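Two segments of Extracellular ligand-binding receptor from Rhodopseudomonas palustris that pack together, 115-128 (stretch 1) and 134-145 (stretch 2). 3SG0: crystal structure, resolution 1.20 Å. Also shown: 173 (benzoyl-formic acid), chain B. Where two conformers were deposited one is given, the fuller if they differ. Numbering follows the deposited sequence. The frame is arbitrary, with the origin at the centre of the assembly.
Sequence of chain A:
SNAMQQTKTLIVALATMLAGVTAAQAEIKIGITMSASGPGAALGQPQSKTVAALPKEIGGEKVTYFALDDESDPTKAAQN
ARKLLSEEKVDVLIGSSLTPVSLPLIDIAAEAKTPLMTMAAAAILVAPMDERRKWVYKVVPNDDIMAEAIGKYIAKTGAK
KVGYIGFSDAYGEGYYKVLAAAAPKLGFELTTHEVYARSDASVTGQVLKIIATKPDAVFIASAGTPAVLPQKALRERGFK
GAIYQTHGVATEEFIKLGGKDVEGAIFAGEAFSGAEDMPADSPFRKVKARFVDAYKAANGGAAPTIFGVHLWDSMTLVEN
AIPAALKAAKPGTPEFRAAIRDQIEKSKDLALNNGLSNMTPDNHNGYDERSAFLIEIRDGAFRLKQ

Stretch 1 115-128: PLMTMAAAAILVAP
Stretch 2 134-145: KWVYKVVPNDDI

Two strands, beginning at Leu-116 and Val-136, lie side by side and run the same way, their axes 4.7 Å apart at closest approach and 30° from exact alignment. Leu-116 pairs with Val-136 and Met-117 with Tyr-137, CA to CA 4.7 and 4.8 Å. Backbones are extended, with phi/psi of -117/120 at Leu-116, -98/99 at Met-117, -117/136 at Val-136 and -125/160 at Tyr-137.

The ladder has three rungs, alternating in direction as parallel pairing requires. Leu-116 N donates to Trp-135 O at 2.8 Å, Tyr-137 N donates to Leu-116 O at 2.8 Å, and Thr-118 N donates to Tyr-137 O at 2.9 Å; the first two are nearly straight, the third more bent at 147°. CA-H...O contacts supplement them, such as Pro-115 CA to Trp-135 O and Val-136 CA to Leu-116 O, 3.2 and 3.3 Å.

Beyond this ladder the chains separate, and water takes over the pairing. Thr-118 O, 4.1 Å from Val-139 N, receives a hydrogen bond of 2.8 Å from each of two waters. The first accepts from Val-139 N at 3.0 Å; the second accepts from Val-140 N at 2.9 Å and also donates to Ala-120 O at 2.9 Å. Backbone groups too far apart to bond directly are thus bridged by two waters that share Thr-118 O as acceptor.

Lys-138 supplies the polar centre. Its chain is extended through chi3 (t, t, t), then turns at chi4 (m), bringing NZ to three acceptors, each at 2.8 Å: Ala-121 O across the contact, and Val-140 O and Asn-142 OD1 in its own stretch. A buried ammonium is thereby fully engaged by two carbonyls and an amide oxygen. Ala-121 O also accepts a longer bond, 3.3 Å, from Asp-143 N at the start of the helix. Asn-142 (chi1 m) holds the N-cap position, but its side chain makes no capping bond. Asp-143 OD2 comes within 3.3 Å of Ala-122 N, at an angle too poor for a hydrogen bond; Asp-143 OD1 is satisfied elsewhere in the structure. Ala-121 N donates to benzoyl-formic acid O1B at 3.0 Å, so this residue serves the ligand with its NH and Lys-138 with its carbonyl.

Apolar packing fills both sheet faces. On the face of Leu-116 (t, p) and Val-136 (t), Leu-116 CD2 meets Val-136 CG2 at 4.2 Å, while Val-126 (m) brings CG1 to 3.6 Å from Val-136 CG1. On the face of Met-117 and Tyr-137, the selenomethionine folds back through m, m, m, placing CE 3.7 Å from Tyr-137 CB and SE 5.2 Å from the ring centroid, obliquely. Tyr-137 has chi1 m and chi2 -82°.

The 3-10 segment 123-125 is held by Leu-125 N to Ala-122 O, 3.1 Å. Leu-125 O is the exception to the bookkeeping: buried by the contact, its nearest approach across is Val-136 CG1 at 3.9 Å, and it has no polar partner.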

ATOM      1  N   PRO A 115      -5.529 -17.248  -5.832  1.00  7.78           N
ATOM      2  CA  PRO A 115      -4.966 -15.912  -6.028  1.00  8.30           C
ATOM      3  C   PRO A 115      -4.957 -15.118  -4.726  1.00  7.87           C
ATOM      4  O   PRO A 115      -5.905 -15.177  -3.931  1.00  8.57           O
ATOM      5  CB  PRO A 115      -5.924 -15.240  -7.021  1.00  9.71           C
ATOM      6  CG  PRO A 115      -6.808 -16.285  -7.524  1.00 15.14           C
ATOM      7  CD  PRO A 115      -6.741 -17.483  -6.634  1.00  8.51           C
ATOM      8  N   LEU A 116      -3.876 -14.374  -4.523  1.00  7.42           N
ATOM      9  CA  LEU A 116      -3.682 -13.500  -3.375  1.00  7.44           C
ATOM     10  C   LEU A 116      -3.576 -12.069  -3.867  1.00  7.09           C
ATOM     11  O   LEU A 116      -2.680 -11.757  -4.653  1.00  7.93           O
ATOM     12  CB  LEU A 116      -2.388 -13.859  -2.633  1.00  8.28           C
ATOM     13  CG  LEU A 116      -1.973 -12.896  -1.512  1.00  8.46           C
ATOM     14  CD1 LEU A 116      -2.975 -12.903  -0.372  1.00  9.93           C
ATOM     15  CD2 LEU A 116      -0.581 -13.217  -0.998  1.00 10.09           C
HETATM   16  N   MSE A 117      -4.485 -11.208  -3.417  1.00  7.52           N
HETATM   17  CA  MSE A 117      -4.402  -9.779  -3.697  1.00  7.39           C
HETATM   18  C   MSE A 117      -3.767  -9.134  -2.471  1.00  6.97           C
HETATM   19  O   MSE A 117      -4.445  -8.934  -1.457  1.00  7.79           O
HETATM   20  CB  MSE A 117      -5.789  -9.178  -3.934  1.00  7.38           C
HETATM   21  CG  MSE A 117      -6.712 -10.019  -4.797  1.00  7.67           C
HETATM   22 SE   MSE A 117      -6.094 -10.375  -6.584  0.65  8.68          SE
HETATM   23  CE  MSE A 117      -6.140  -8.532  -7.253  1.00  9.61           C
ATOM     24  N   THR A 118      -2.471  -8.849  -2.506  1.00  7.13           N
ATOM     25  CA  THR A 118      -1.861  -8.232  -1.341  1.00  7.42           C
ATOM     26  C   THR A 118      -2.178  -6.745  -1.301  1.00  7.08           C
ATOM     27  O   THR A 118      -2.313  -6.113  -2.350  1.00  7.34           O
ATOM     28  CB  THR A 118      -0.345  -8.485  -1.273  1.00  7.81           C
ATOM     29  OG1 THR A 118       0.155  -7.960  -0.042  1.00  9.21           O
ATOM     30  CG2 THR A 118       0.413  -7.828  -2.419  1.00  9.18           C
HETATM   31  N   MSE A 119      -2.309  -6.191  -0.097  1.00  7.14           N
HETATM   32  CA  MSE A 119      -2.601  -4.766   0.064  1.00  7.66           C
HETATM   33  C   MSE A 119      -1.379  -3.956   0.503  1.00  7.42           C
HETATM   34  O   MSE A 119      -1.489  -2.755   0.773  1.00  8.14           O
HETATM   35  CB  MSE A 119      -3.783  -4.555   1.019  1.00  7.74           C
HETATM   36  CG  MSE A 119      -5.071  -5.184   0.504  1.00  8.48           C
HETATM   37 SE   MSE A 119      -6.600  -4.870   1.640  0.66  8.75          SE
HETATM   38  CE  MSE A 119      -6.123  -6.046   3.124  1.00 10.39           C
ATOM     39  N   ALA A 120      -0.219  -4.604   0.552  1.00  7.39           N
ATOM     40  CA  ALA A 120       1.008  -3.974   1.012  1.00  7.43           C
ATOM     41  C   ALA A 120       1.839  -3.454  -0.163  1.00  6.95           C
ATOM     42  O   ALA A 120       1.449  -3.610  -1.325  1.00  7.84           O
ATOM     43  CB  ALA A 120       1.786  -4.952   1.872  1.00  8.90           C
ATOM     44  N   ALA A 121       2.979  -2.836   0.139  1.00  7.04           N
ATOM     45  CA  ALA A 121       3.647  -1.962  -0.832  1.00  7.17           C
ATOM     46  C   ALA A 121       4.973  -2.440  -1.416  1.00  6.94           C
ATOM     47  O   ALA A 121       5.333  -2.023  -2.519  1.00  7.47           O
ATOM     48  CB  ALA A 121       3.855  -0.574  -0.220  1.00  8.30           C
ATOM     49  N   ALA A 122       5.748  -3.237  -0.685  1.00  7.37           N
ATOM     50  CA  ALA A 122       7.120  -3.521  -1.130  1.00  7.95           C
ATOM     51  C   ALA A 122       7.182  -4.315  -2.433  1.00  7.28           C
ATOM     52  O   ALA A 122       6.422  -5.253  -2.638  1.00  7.63           O
ATOM     53  CB  ALA A 122       7.890  -4.243  -0.051  1.00  9.13           C
ATOM     54  N   ALA A 123       8.116  -3.943  -3.305  1.00  7.97           N
ATOM     55  CA  ALA A 123       8.245  -4.592  -4.605  1.00  7.99           C
ATOM     56  C   ALA A 123       8.428  -6.101  -4.499  1.00  8.21           C
ATOM     57  O   ALA A 123       7.920  -6.845  -5.343  1.00  8.60           O
ATOM     58  CB  ALA A 123       9.402  -3.983  -5.378  1.00  9.78           C
ATOM     59  N   ILE A 124       9.135  -6.553  -3.464  1.00  8.21           N
ATOM     60  CA  ILE A 124       9.457  -7.966  -3.299  0.76  9.22           C
ATOM     61  C   ILE A 124       8.208  -8.848  -3.189  1.00  8.20           C
ATOM     62  O   ILE A 124       8.275 -10.066  -3.373  1.00  9.77           O
ATOM     63  CB  ILE A 124      10.395  -8.161  -2.079  0.76 10.78           C
ATOM     64  CG1 ILE A 124      10.983  -9.568  -2.037  0.76 13.04           C
ATOM     65  CG2 ILE A 124       9.681  -7.857  -0.778  0.76 12.61           C
ATOM     66  CD1 ILE A 124      12.082  -9.719  -1.010  0.76 20.83           C
ATOM     67  N   LEU A 125       7.065  -8.244  -2.878  1.00  8.38           N
ATOM     68  CA  LEU A 125       5.835  -9.026  -2.799  1.00  8.11           C
ATOM     69  C   LEU A 125       5.448  -9.666  -4.134  1.00  8.16           C
ATOM     70  O   LEU A 125       4.813 -10.721  -4.142  1.00  9.33           O
ATOM     71  CB  LEU A 125       4.694  -8.185  -2.241  1.00  8.23           C
ATOM     72  CG  LEU A 125       4.908  -7.727  -0.790  1.00  7.97           C
ATOM     73  CD1 LEU A 125       3.909  -6.648  -0.414  1.00  9.68           C
ATOM     74  CD2 LEU A 125       4.830  -8.906   0.167  1.00 12.25           C
ATOM     75  N   VAL A 126       5.819  -9.040  -5.257  1.00  7.94           N
ATOM     76  CA  VAL A 126       5.467  -9.597  -6.570  1.00  7.92           C
ATOM     77  C   VAL A 126       6.595  -9.609  -7.592  1.00  8.39           C
ATOM     78  O   VAL A 126       6.410 -10.143  -8.689  1.00  8.97           O
ATOM     79  CB  VAL A 126       4.260  -8.879  -7.230  1.00  9.42           C
ATOM     80  CG1 VAL A 126       3.001  -9.101  -6.419  1.00 11.05           C
ATOM     81  CG2 VAL A 126       4.543  -7.389  -7.461  1.00  9.80           C
ATOM     82  N   ALA A 127       7.741  -9.021  -7.266  1.00  8.53           N
ATOM     83  CA  ALA A 127       8.812  -8.837  -8.246  1.00  9.00           C
ATOM     84  C   ALA A 127      10.150  -9.230  -7.647  1.00 10.15           C
ATOM     85  O   ALA A 127      10.380  -9.023  -6.457  1.00 11.21           O
ATOM     86  CB  ALA A 127       8.870  -7.384  -8.694  1.00 10.75           C
ATOM     87  N   PRO A 128      11.038  -9.821  -8.456  1.00  8.78           N
ATOM     88  CA  PRO A 128      10.765 -10.299  -9.815  1.00  9.05           C
ATOM     89  C   PRO A 128       9.780 -11.461  -9.786  1.00  8.80           C
ATOM     90  O   PRO A 128       9.610 -12.118  -8.756  1.00  9.56           O
ATOM     91  CB  PRO A 128      12.135 -10.790 -10.285  1.00 11.04           C
ATOM     92  CG  PRO A 128      12.825 -11.186  -9.024  1.00 12.29           C
ATOM     93  CD  PRO A 128      12.402 -10.167  -8.016  1.00 10.14           C
ATOM     94  N   LYS A 134       3.328 -15.938  -9.261  1.00  9.25           N
ATOM     95  CA  LYS A 134       2.299 -16.102 -10.283  1.00  8.99           C
ATOM     96  C   LYS A 134       0.903 -16.015  -9.692  1.00  8.66           C
ATOM     97  O   LYS A 134      -0.052 -15.705 -10.402  1.00  9.31           O
ATOM     98  CB  LYS A 134       2.413 -17.455 -10.985  1.00 12.26           C
ATOM     99  CG  LYS A 134       3.342 -17.488 -12.158  1.00 12.83           C
ATOM    100  CD  LYS A 134       2.888 -16.609 -13.306  1.00 11.48           C
ATOM    101  CE  LYS A 134       4.011 -16.569 -14.299  1.00 11.92           C
ATOM    102  NZ  LYS A 134       3.698 -15.619 -15.377  1.00 14.06           N
ATOM    103  N   TRP A 135       0.780 -16.344  -8.407  1.00  7.93           N
ATOM    104  CA  TRP A 135      -0.511 -16.355  -7.731  1.00  8.28           C
ATOM    105  C   TRP A 135      -0.838 -15.040  -7.029  1.00  8.00           C
ATOM    106  O   TRP A 135      -1.908 -14.926  -6.442  1.00  9.64           O
ATOM    107  CB  TRP A 135      -0.585 -17.538  -6.748  1.00  8.86           C
ATOM    108  CG  TRP A 135      -0.612 -18.837  -7.477  1.00  7.94           C
ATOM    109  CD1 TRP A 135       0.450 -19.627  -7.785  1.00  9.26           C
ATOM    110  CD2 TRP A 135      -1.760 -19.461  -8.053  1.00  8.46           C
ATOM    111  NE1 TRP A 135       0.035 -20.717  -8.509  1.00  9.57           N
ATOM    112  CE2 TRP A 135      -1.323 -20.640  -8.684  1.00  9.34           C
ATOM    113  CE3 TRP A 135      -3.126 -19.141  -8.086  1.00  8.79           C
ATOM    114  CZ2 TRP A 135      -2.198 -21.499  -9.348  1.00 10.33           C
ATOM    115  CZ3 TRP A 135      -3.994 -19.996  -8.741  1.00  9.88           C
ATOM    116  CH2 TRP A 135      -3.525 -21.158  -9.368  1.00 10.43           C
ATOM    117  N   VAL A 136       0.048 -14.050  -7.099  1.00  7.27           N
ATOM    118  CA  VAL A 136      -0.088 -12.837  -6.301  1.00  7.31           C
ATOM    119  C   VAL A 136      -0.258 -11.609  -7.186  1.00  7.41           C
ATOM    120  O   VAL A 136       0.458 -11.453  -8.181  1.00  7.79           O
ATOM    121  CB  VAL A 136       1.164 -12.647  -5.411  1.00  7.59           C
ATOM    122  CG1 VAL A 136       1.008 -11.442  -4.480  1.00  9.11           C
ATOM    123  CG2 VAL A 136       1.433 -13.908  -4.615  1.00  9.25           C
ATOM    124  N   TYR A 137      -1.199 -10.740  -6.822  1.00  6.99           N
ATOM    125  CA  TYR A 137      -1.398  -9.456  -7.496  1.00  7.08           C
ATOM    126  C   TYR A 137      -1.327  -8.348  -6.463  1.00  6.95           C
ATOM    127  O   TYR A 137      -1.514  -8.593  -5.265  1.00  7.72           O
ATOM    128  CB  TYR A 137      -2.729  -9.441  -8.255  1.00  7.06           C
ATOM    129  CG  TYR A 137      -2.714 -10.429  -9.382  1.00  7.48           C
ATOM    130  CD1 TYR A 137      -2.121 -10.108 -10.594  1.00  8.35           C
ATOM    131  CD2 TYR A 137      -3.230 -11.708  -9.223  1.00  8.33           C
ATOM    132  CE1 TYR A 137      -2.079 -11.018 -11.627  1.00  8.10           C
ATOM    133  CE2 TYR A 137      -3.173 -12.633 -10.250  1.00  8.57           C
ATOM    134  CZ  TYR A 137      -2.591 -12.278 -11.448  1.00  8.45           C
ATOM    135  OH  TYR A 137      -2.509 -13.172 -12.496  1.00  9.42           O
ATOM    136  N   LYS A 138      -1.084  -7.126  -6.919  1.00  6.85           N
ATOM    137  CA  LYS A 138      -0.716  -6.062  -5.997  1.00  7.21           C
ATOM    138  C   LYS A 138      -1.116  -4.697  -6.531  1.00  6.48           C
ATOM    139  O   LYS A 138      -0.467  -4.164  -7.432  1.00  7.59           O
ATOM    140  CB  LYS A 138       0.799  -6.125  -5.786  1.00  7.64           C
ATOM    141  CG  LYS A 138       1.380  -5.079  -4.867  1.00  7.50           C
ATOM    142  CD  LYS A 138       2.865  -5.346  -4.639  1.00  8.08           C
ATOM    143  CE  LYS A 138       3.512  -4.319  -3.746  1.00  7.49           C
ATOM    144  NZ  LYS A 138       3.608  -3.002  -4.425  1.00  7.64           N
ATOM    145  N   VAL A 139      -2.166  -4.115  -5.963  1.00  6.63           N
ATOM    146  CA  VAL A 139      -2.643  -2.822  -6.450  1.00  7.13           C
ATOM    147  C   VAL A 139      -1.846  -1.610  -5.983  1.00  7.39           C
ATOM    148  O   VAL A 139      -1.891  -0.576  -6.654  1.00  7.67           O
ATOM    149  CB  VAL A 139      -4.140  -2.588  -6.155  1.00  7.70           C
ATOM    150  CG1 VAL A 139      -4.990  -3.617  -6.884  1.00  9.02           C
ATOM    151  CG2 VAL A 139      -4.426  -2.540  -4.654  1.00  8.01           C
ATOM    152  N   VAL A 140      -1.135  -1.679  -4.860  1.00  7.33           N
ATOM    153  CA  VAL A 140      -0.341  -0.522  -4.437  1.00  7.57           C
ATOM    154  C   VAL A 140       0.900  -0.480  -5.317  1.00  7.57           C
ATOM    155  O   VAL A 140       1.544  -1.503  -5.497  1.00  7.37           O
ATOM    156  CB  VAL A 140       0.072  -0.635  -2.959  1.00  7.46           C
ATOM    157  CG1 VAL A 140       1.008   0.505  -2.582  1.00  9.20           C
ATOM    158  CG2 VAL A 140      -1.156  -0.633  -2.064  1.00  8.71           C
ATOM    159  N   PRO A 141       1.247   0.687  -5.891  1.00  7.11           N
ATOM    160  CA  PRO A 141       2.460   0.696  -6.721  1.00  7.75           C
ATOM    161  C   PRO A 141       3.706   0.261  -5.962  1.00  7.70           C
ATOM    162  O   PRO A 141       3.908   0.621  -4.803  1.00  8.11           O
ATOM    163  CB  PRO A 141       2.563   2.160  -7.158  1.00  8.06           C
ATOM    164  CG  PRO A 141       1.133   2.633  -7.162  1.00  8.37           C
ATOM    165  CD  PRO A 141       0.555   1.989  -5.929  1.00  8.85           C
ATOM    166  N   ASN A 142       4.543  -0.522  -6.636  1.00  7.22           N
ATOM    167  CA  ASN A 142       5.795  -0.970  -6.047  1.00  7.43           C
ATOM    168  C   ASN A 142       6.618   0.203  -5.522  1.00  7.53           C
ATOM    169  O   ASN A 142       6.788   1.226  -6.199  1.00  8.34           O
ATOM    170  CB  ASN A 142       6.617  -1.739  -7.077  1.00  8.32           C
ATOM    171  CG  ASN A 142       6.071  -3.127  -7.364  1.00  8.07           C
ATOM    172  OD1 ASN A 142       5.214  -3.647  -6.651  1.00  8.28           O
ATOM    173  ND2 ASN A 142       6.589  -3.738  -8.421  1.00 10.33           N
ATOM    174  N   ASP A 143       7.169   0.029  -4.323  1.00  7.94           N
ATOM    175  CA  ASP A 143       7.915   1.093  -3.668  1.00  8.41           C
ATOM    176  C   ASP A 143       9.120   1.561  -4.457  1.00  8.91           C
ATOM    177  O   ASP A 143       9.524   2.711  -4.306  1.00  9.93           O
ATOM    178  CB  ASP A 143       8.358   0.672  -2.266  1.00  8.75           C
ATOM    179  CG  ASP A 143       7.218   0.669  -1.280  1.00  8.13           C
ATOM    180  OD1 ASP A 143       6.404   1.625  -1.323  1.00  8.42           O
ATOM    181  OD2 ASP A 143       7.133  -0.285  -0.481  1.00  8.21           O
ATOM    182  N   ASP A 144       9.716   0.708  -5.286  1.00  8.83           N
ATOM    183  CA  ASP A 144      10.865   1.168  -6.057  1.00  9.67           C
ATOM    184  C   ASP A 144      10.496   2.289  -7.032  1.00 10.71           C
ATOM    185  O   ASP A 144      11.296   3.200  -7.263  1.00 11.32           O
ATOM    186  CB  ASP A 144      11.649   0.017  -6.726  1.00 11.67           C
ATOM    187  CG  ASP A 144      10.814  -0.841  -7.661  1.00 15.07           C
ATOM    188  OD1 ASP A 144       9.579  -0.862  -7.568  1.00 13.94           O
ATOM    189  OD2 ASP A 144      11.425  -1.542  -8.503  1.00 20.67           O
ATOM    190  N   ILE A 145       9.282   2.240  -7.579  1.00  9.59           N
ATOM    191  CA  ILE A 145       8.792   3.305  -8.447  1.00 10.73           C
ATOM    192  C   ILE A 145       8.715   4.616  -7.674  1.00  9.82           C
ATOM    193  O   ILE A 145       9.150   5.670  -8.143  1.00 10.77           O
ATOM    194  CB  ILE A 145       7.392   2.962  -9.000  1.00 10.67           C
ATOM    195  CG1 ILE A 145       7.445   1.699  -9.863  1.00 13.01           C
ATOM    196  CG2 ILE A 145       6.812   4.134  -9.784  1.00 12.59           C
ATOM    197  CD1 ILE A 145       6.074   1.125 -10.190  1.00 13.34           C
TER
HETATM  198  O1B 173 B 384       3.855  -2.369   2.930  1.00  9.35           O
HETATM  199  C1  173 B 384       3.889  -1.945   4.055  1.00 11.26           C
HETATM  200  O1A 173 B 384       4.553  -2.589   5.092  1.00 10.35           O
HETATM  201  C2  173 B 384       3.405  -0.553   4.358  1.00 11.86           C
HETATM  202  O2  173 B 384       3.676  -0.030   5.397  1.00 15.69           O
HETATM  203  C1G 173 B 384       2.530   0.104   3.337  1.00 11.71           C
HETATM  204  C2D 173 B 384       1.394  -0.697   2.708  1.00 10.89           C
HETATM  205  C2E 173 B 384       0.514  -0.057   1.654  1.00  9.81           C
HETATM  206  C3  173 B 384       0.793   1.382   1.225  1.00 11.76           C
HETATM  207  C1E 173 B 384       1.950   2.164   1.874  1.00 11.97           C
HETATM  208  C1D 173 B 384       2.826   1.538   2.939  1.00 13.63           C
HETATM  209  O   HOH W   1      -3.885  -6.156  -4.649  1.00  7.87           O
HETATM  210  O   HOH W   2      -0.963  -3.750  -2.846  1.00  8.11           O